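Side-chain contacts in putative metal-dependent phosphoesterase (Bifidobacterium adolescentis, PDB 3O0F), which shows metal-dependent phosphoesterase activity, hydrolysing phosphate esters at a site that holds iron and zinc ions and binds adenosine monophosphate: residues D253-G258 and V281-C286; L40-V45 and E273-D278. All blocks are in the same frame, centred on the assembly; numbering follows the deposited sequence.

Both contacts draw on the C-terminal part of the chain: residues 253-258, 273-278 and 281-286 follow one another there, and residues 40-45 come in from the N-terminal half. Their centres are about 13 Å apart, and Thr-276 joins them, its OG1 lying 2.8 Å from Gly-258 O in a probable hydrogen bond and its CG2 3.8 Å from Val-281 CG2. Neither contact supplies a metal ligand, but both come near one. In contact 1 the side chain of Thr-257 is about 7 Å from that of the iron ligand His-18 and about 11 Å from an iron ion; in contact 2 that of Leu-275 is about 9 Å from that of His-18.

Contact 1 of 2, residues D253-G258 and V281-C286; sequences DLLVTG and VREILC
Leu-255 turns its forked end to helix 278-287 and divides its two methyls between consecutive residues there. CD2 goes to Glu-283 and CD1 to Ile-284. The leucine and the glutamate cross at about a right angle, CD2 resting against the aliphatic stem, 3.6 Å from Glu-283 CG and 4.1 Å from Glu-283 CB. Glu-283 CB already points toward the strand, and CG, anti to the backbone N (chi1 -173°), lies against Leu-255 CD2; a bend at chi2 then carries the carboxylate off to a salt bridge between OE2 and Arg-287 NE, one turn further along the helix. The apolar part of the glutamate thus serves the leucine while OE2 pairs with a charge of its own helix, which probably helps to balance the carboxylate.

Ile-284 meets the leucine at a slant, with its CG1 3.9 Å from Leu-255 CD1. From there the extended chain continues to CD1, which approaches Thr-257 CG2 more loosely, at 4.4 Å. One isoleucine therefore spans two residues that point to the same face of strand 255-258. The intervening Val-256 faces the other way, onto Leu-246 and Ala-249 of helix 239-252, so this strand is sandwiched between two helices.

The seven strands follow one another across the sheet in chain order, consistent with the distorted, TIM-barrel-like fold of PHP domains, and helix 278-287 touches both end strands, 255-258 and 15-19: Ile-284 also touches Ile-17, and Val-281 touches Trp-15. The axes of strand 255-258 and helix segment 281-286 approach to 9.6 Å and run 114° apart, which places the helix across the strand rather than along it. On its inner edge strand 255-258 is hydrogen-bonded to strand 229-233, through Leu-255 and Thr-257.

Contact 2 of 2, residues L40-V45 and E273-D278; sequences LGLHGV and ENLTDD
The His-43 ring receives the Asp-278 carboxylate at its ND1 edge rather than over a face; the carboxylate carbon lies in the ring plane, but the two flat groups are turned 53° against each other. ND1 donates to both oxygens through their syn lone pairs. The bond to Asp-278 OD1, 3.1 Å from His-43 ND1, is the straighter (162°) and stays near the ring plane, whereas Asp-278 OD2, 3.0 Å from His-43 ND1, lies tilted from that plane and makes a more bent bond. A phenylalanine in place of His-43 would probably leave the Asp-278 carboxylate without this N-H and free to turn.

Beside this polar grip, the methyl CD2 of Leu-42 meets CD2 of Leu-275 at 3.7 Å. The CB of Leu-42 does not point at the other segment; CG, anti to the carbonyl carbon (chi1 -58°), brings the branch round to it, and the two leucines meet at a slant.

The contact ties the loop between helix 30-39 and strand 44-47 to the loop that leads into helix 278-287, whose N-cap is Asp-277. Leu-42 also packs on Ala-37 of helix 30-39, and His-43 and Asp-278 both touch Trp-15 of strand 15-19, which is backbone-bonded to Thr-276.

Contact 1 of 2, residues D253-G258 and V281-C286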
loop_
_atom_site.group_PDB
_atom_site.type_symbol
_atom_site.label_atom_id
_atom_site.label_comp_id
_atom_site.label_asym_id
_atom_site.label_seq_id
_atom_site.Cartn_x
_atom_site.Cartn_y
_atom_site.Cartn_z
ATOM N N ASP A 253 -3.135 4.645 22.858
ATOM C CA ASP A 253 -4.468 4.669 22.337
ATOM C C ASP A 253 -4.551 4.731 20.805
ATOM O O ASP A 253 -5.380 5.463 20.281
ATOM C CB ASP A 253 -5.177 5.893 22.930
ATOM C CG ASP A 253 -6.562 5.580 23.372
ATOM O OD1 ASP A 253 -6.695 4.879 24.413
ATOM O OD2 ASP A 253 -7.502 6.047 22.691
ATOM N N LEU A 254 -3.690 3.993 20.101
ATOM C CA LEU A 254 -3.713 3.975 18.670
ATOM C C LEU A 254 -4.734 2.964 18.172
ATOM O O LEU A 254 -5.025 1.974 18.810
ATOM C CB LEU A 254 -2.329 3.649 18.099
ATOM C CG LEU A 254 -1.165 4.541 18.536
ATOM C CD1 LEU A 254 0.136 4.085 17.895
ATOM C CD2 LEU A 254 -1.447 6.042 18.271
ATOM N N LEU A 255 -5.218 3.192 16.973
ATOM C CA LEU A 255 -5.988 2.201 16.247
ATOM C C LEU A 255 -5.121 1.008 15.791
ATOM O O LEU A 255 -3.945 1.161 15.458
ATOM C CB LEU A 255 -6.612 2.841 14.991
ATOM C CG LEU A 255 -7.452 4.079 15.260
ATOM C CD1 LEU A 255 -7.784 4.725 13.916
ATOM C CD2 LEU A 255 -8.678 3.666 16.143
ATOM N N VAL A 256 -5.725 -0.182 15.790
ATOM C CA VAL A 256 -5.041 -1.396 15.370
ATOM C C VAL A 256 -5.788 -1.926 14.154
ATOM O O VAL A 256 -7.004 -2.160 14.238
ATOM C CB VAL A 256 -5.032 -2.425 16.500
ATOM C CG1 VAL A 256 -4.477 -3.784 15.999
ATOM C CG2 VAL A 256 -4.248 -1.877 17.684
ATOM N N THR A 257 -5.071 -2.092 13.049
ATOM C CA THR A 257 -5.651 -2.528 11.790
ATOM C C THR A 257 -5.055 -3.858 11.301
ATOM O O THR A 257 -4.086 -4.388 11.853
ATOM C CB THR A 257 -5.543 -1.422 10.696
ATOM O OG1 THR A 257 -4.202 -1.320 10.177
ATOM C CG2 THR A 257 -5.986 -0.050 11.234
ATOM N N GLY A 258 -5.735 -4.432 10.319
ATOM C CA GLY A 258 -5.295 -5.611 9.627
ATOM C C GLY A 258 -5.742 -5.506 8.165
ATOM O O GLY A 258 -6.708 -4.809 7.819
ATOM N N VAL A 281 -12.886 0.391 12.105
ATOM C CA VAL A 281 -13.278 1.073 10.818
ATOM C C VAL A 281 -14.216 2.216 11.107
ATOM O O VAL A 281 -14.049 3.313 10.590
ATOM C CB VAL A 281 -13.884 0.114 9.809
ATOM C CG1 VAL A 281 -14.398 0.821 8.587
ATOM C CG2 VAL A 281 -12.863 -0.951 9.398
ATOM N N ARG A 282 -15.185 1.997 11.992
ATOM C CA ARG A 282 -16.053 3.105 12.458
ATOM C C ARG A 282 -15.273 4.311 12.853
ATOM O O ARG A 282 -15.553 5.447 12.430
ATOM C CB ARG A 282 -16.914 2.674 13.653
ATOM C CG ARG A 282 -18.316 2.580 13.353
ATOM C CD ARG A 282 -19.150 2.320 14.595
ATOM N NE ARG A 282 -20.186 1.408 14.198
ATOM C CZ ARG A 282 -20.183 0.089 14.382
ATOM N NH1 ARG A 282 -19.231 -0.530 15.074
ATOM N NH2 ARG A 282 -21.204 -0.609 13.910
ATOM N N GLU A 283 -14.275 4.074 13.663
ATOM C CA GLU A 283 -13.432 5.136 14.158
ATOM C C GLU A 283 -12.618 5.788 13.040
ATOM O O GLU A 283 -12.450 7.000 13.036
ATOM C CB GLU A 283 -12.565 4.619 15.311
ATOM C CG GLU A 283 -11.726 5.672 16.065
ATOM C CD GLU A 283 -12.502 6.889 16.625
ATOM O OE1 GLU A 283 -13.724 6.813 16.908
ATOM O OE2 GLU A 283 -11.847 7.948 16.802
ATOM N N ILE A 284 -12.142 5.025 12.069
ATOM C CA ILE A 284 -11.443 5.640 10.948
ATOM C C ILE A 284 -12.363 6.622 10.200
ATOM O O ILE A 284 -11.952 7.734 9.766
ATOM C CB ILE A 284 -10.884 4.575 9.985
ATOM C CG1 ILE A 284 -9.776 3.754 10.673
ATOM C CG2 ILE A 284 -10.326 5.244 8.674
ATOM C CD1 ILE A 284 -9.257 2.554 9.850
ATOM N N LEU A 285 -13.595 6.170 9.987
ATOM C CA LEU A 285 -14.588 6.923 9.225
ATOM C C LEU A 285 -14.962 8.211 9.933
ATOM O O LEU A 285 -15.131 9.291 9.302
ATOM C CB LEU A 285 -15.830 6.064 8.993
ATOM C CG LEU A 285 -15.731 5.039 7.845
ATOM C CD1 LEU A 285 -16.872 4.047 7.921
ATOM C CD2 LEU A 285 -15.722 5.696 6.473
ATOM N N CYS A 286 -15.104 8.092 11.253
ATOM C CA CYS A 286 -15.427 9.234 12.118
ATOM C C CYS A 286 -14.308 10.248 12.214
ATOM O O CYS A 286 -14.582 11.443 12.250
ATOM C CB CYS A 286 -15.863 8.776 13.512
ATOM S SG CYS A 286 -17.430 7.880 13.497
#

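Contact 2 of 2, residues L40-V45 and E273-D278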
loop_
_atom_site.group_PDB
_atom_site.type_symbol
_atom_site.label_atom_id
_atom_site.label_comp_id
_atom_site.label_asym_id
_atom_site.label_seq_id
_atom_site.Cartn_x
_atom_site.Cartn_y
_atom_site.Cartn_z
ATOM N N LEU A 40 -16.793 -12.936 -0.478
ATOM C CA LEU A 40 -16.045 -13.595 0.596
ATOM C C LEU A 40 -16.646 -13.291 1.962
ATOM O O LEU A 40 -16.131 -13.723 2.959
ATOM C CB LEU A 40 -14.594 -13.150 0.561
ATOM C CG LEU A 40 -13.829 -13.602 -0.667
ATOM C CD1 LEU A 40 -12.389 -13.078 -0.665
ATOM C CD2 LEU A 40 -13.826 -15.108 -0.770
ATOM N N GLY A 41 -17.737 -12.528 1.998
ATOM C CA GLY A 41 -18.434 -12.255 3.250
ATOM C C GLY A 41 -17.791 -11.166 4.088
ATOM O O GLY A 41 -18.049 -11.091 5.273
ATOM N N LEU A 42 -16.942 -10.339 3.474
ATOM C CA LEU A 42 -16.308 -9.215 4.165
ATOM C C LEU A 42 -17.362 -8.151 4.435
ATOM O O LEU A 42 -18.314 -8.029 3.682
ATOM C CB LEU A 42 -15.154 -8.628 3.343
ATOM C CG LEU A 42 -14.008 -9.600 2.964
ATOM C CD1 LEU A 42 -12.866 -8.824 2.316
ATOM C CD2 LEU A 42 -13.557 -10.419 4.175
ATOM N N HIS A 43 -17.186 -7.393 5.514
ATOM C CA HIS A 43 -18.121 -6.284 5.825
ATOM C C HIS A 43 -17.815 -5.027 5.044
ATOM O O HIS A 43 -18.637 -4.135 4.920
ATOM C CB HIS A 43 -18.106 -5.978 7.309
ATOM C CG HIS A 43 -18.520 -7.134 8.157
ATOM N ND1 HIS A 43 -18.431 -7.110 9.530
ATOM C CD2 HIS A 43 -19.020 -8.349 7.831
ATOM C CE1 HIS A 43 -18.871 -8.258 10.014
ATOM N NE2 HIS A 43 -19.257 -9.016 9.005
ATOM N N GLY A 44 -16.614 -4.942 4.516
ATOM C CA GLY A 44 -16.232 -3.838 3.686
ATOM C C GLY A 44 -14.810 -4.059 3.207
ATOM O O GLY A 44 -14.162 -5.049 3.567
ATOM N N VAL A 45 -14.336 -3.134 2.405
ATOM C CA VAL A 45 -13.011 -3.208 1.824
ATOM C C VAL A 45 -12.455 -1.800 1.715
ATOM O O VAL A 45 -13.195 -0.845 1.789
ATOM C CB VAL A 45 -13.165 -3.949 0.438
ATOM C CG1 VAL A 45 -13.742 -3.034 -0.650
ATOM C CG2 VAL A 45 -11.897 -4.656 0.018
ATOM N N GLU A 273 -7.537 -12.259 4.069
ATOM C CA GLU A 273 -6.780 -13.148 4.979
ATOM C C GLU A 273 -6.476 -12.509 6.334
ATOM O O GLU A 273 -6.177 -13.213 7.280
ATOM C CB GLU A 273 -5.452 -13.602 4.352
ATOM C CG GLU A 273 -4.346 -12.566 4.317
ATOM C CD GLU A 273 -3.049 -13.055 3.603
ATOM O OE1 GLU A 273 -3.080 -14.104 2.907
ATOM O OE2 GLU A 273 -2.015 -12.344 3.691
ATOM N N ASN A 274 -6.454 -11.180 6.397
ATOM C CA ASN A 274 -6.397 -10.462 7.678
ATOM C C ASN A 274 -7.318 -9.271 7.573
ATOM O O ASN A 274 -7.553 -8.722 6.464
ATOM C CB ASN A 274 -4.956 -9.977 8.041
ATOM C CG ASN A 274 -4.100 -11.067 8.641
ATOM O OD1 ASN A 274 -3.065 -11.466 8.051
ATOM N ND2 ASN A 274 -4.500 -11.565 9.819
ATOM N N LEU A 275 -7.834 -8.860 8.724
ATOM C CA LEU A 275 -8.982 -7.963 8.749
ATOM C C LEU A 275 -8.876 -6.883 9.855
ATOM O O LEU A 275 -8.185 -7.078 10.864
ATOM C CB LEU A 275 -10.252 -8.784 8.954
ATOM C CG LEU A 275 -10.674 -9.753 7.825
ATOM C CD1 LEU A 275 -11.822 -10.664 8.284
ATOM C CD2 LEU A 275 -11.049 -9.030 6.520
ATOM N N THR A 276 -9.614 -5.781 9.650
ATOM C CA THR A 276 -9.799 -4.746 10.653
ATOM C C THR A 276 -11.201 -4.884 11.216
ATOM O O THR A 276 -12.145 -5.062 10.451
ATOM C CB THR A 276 -9.608 -3.338 10.038
ATOM O OG1 THR A 276 -8.320 -3.263 9.448
ATOM C CG2 THR A 276 -9.700 -2.259 11.105
ATOM N N ASP A 277 -11.359 -4.838 12.543
ATOM C CA ASP A 277 -12.701 -4.982 13.109
ATOM C C ASP A 277 -13.556 -3.745 12.799
ATOM O O ASP A 277 -13.017 -2.682 12.503
ATOM C CB ASP A 277 -12.731 -5.341 14.579
ATOM C CG ASP A 277 -12.088 -4.310 15.490
ATOM O OD1 ASP A 277 -12.209 -3.084 15.282
ATOM O OD2 ASP A 277 -11.501 -4.761 16.496
ATOM N N ASP A 278 -14.860 -3.972 12.785
ATOM C CA ASP A 278 -15.885 -2.955 12.565
ATOM C C ASP A 278 -15.739 -1.731 13.441
ATOM O O ASP A 278 -15.861 -0.612 12.957
ATOM C CB ASP A 278 -17.288 -3.559 12.791
ATOM C CG ASP A 278 -17.697 -4.521 11.676
ATOM O OD1 ASP A 278 -16.877 -4.774 10.769
ATOM O OD2 ASP A 278 -18.834 -5.044 11.709
#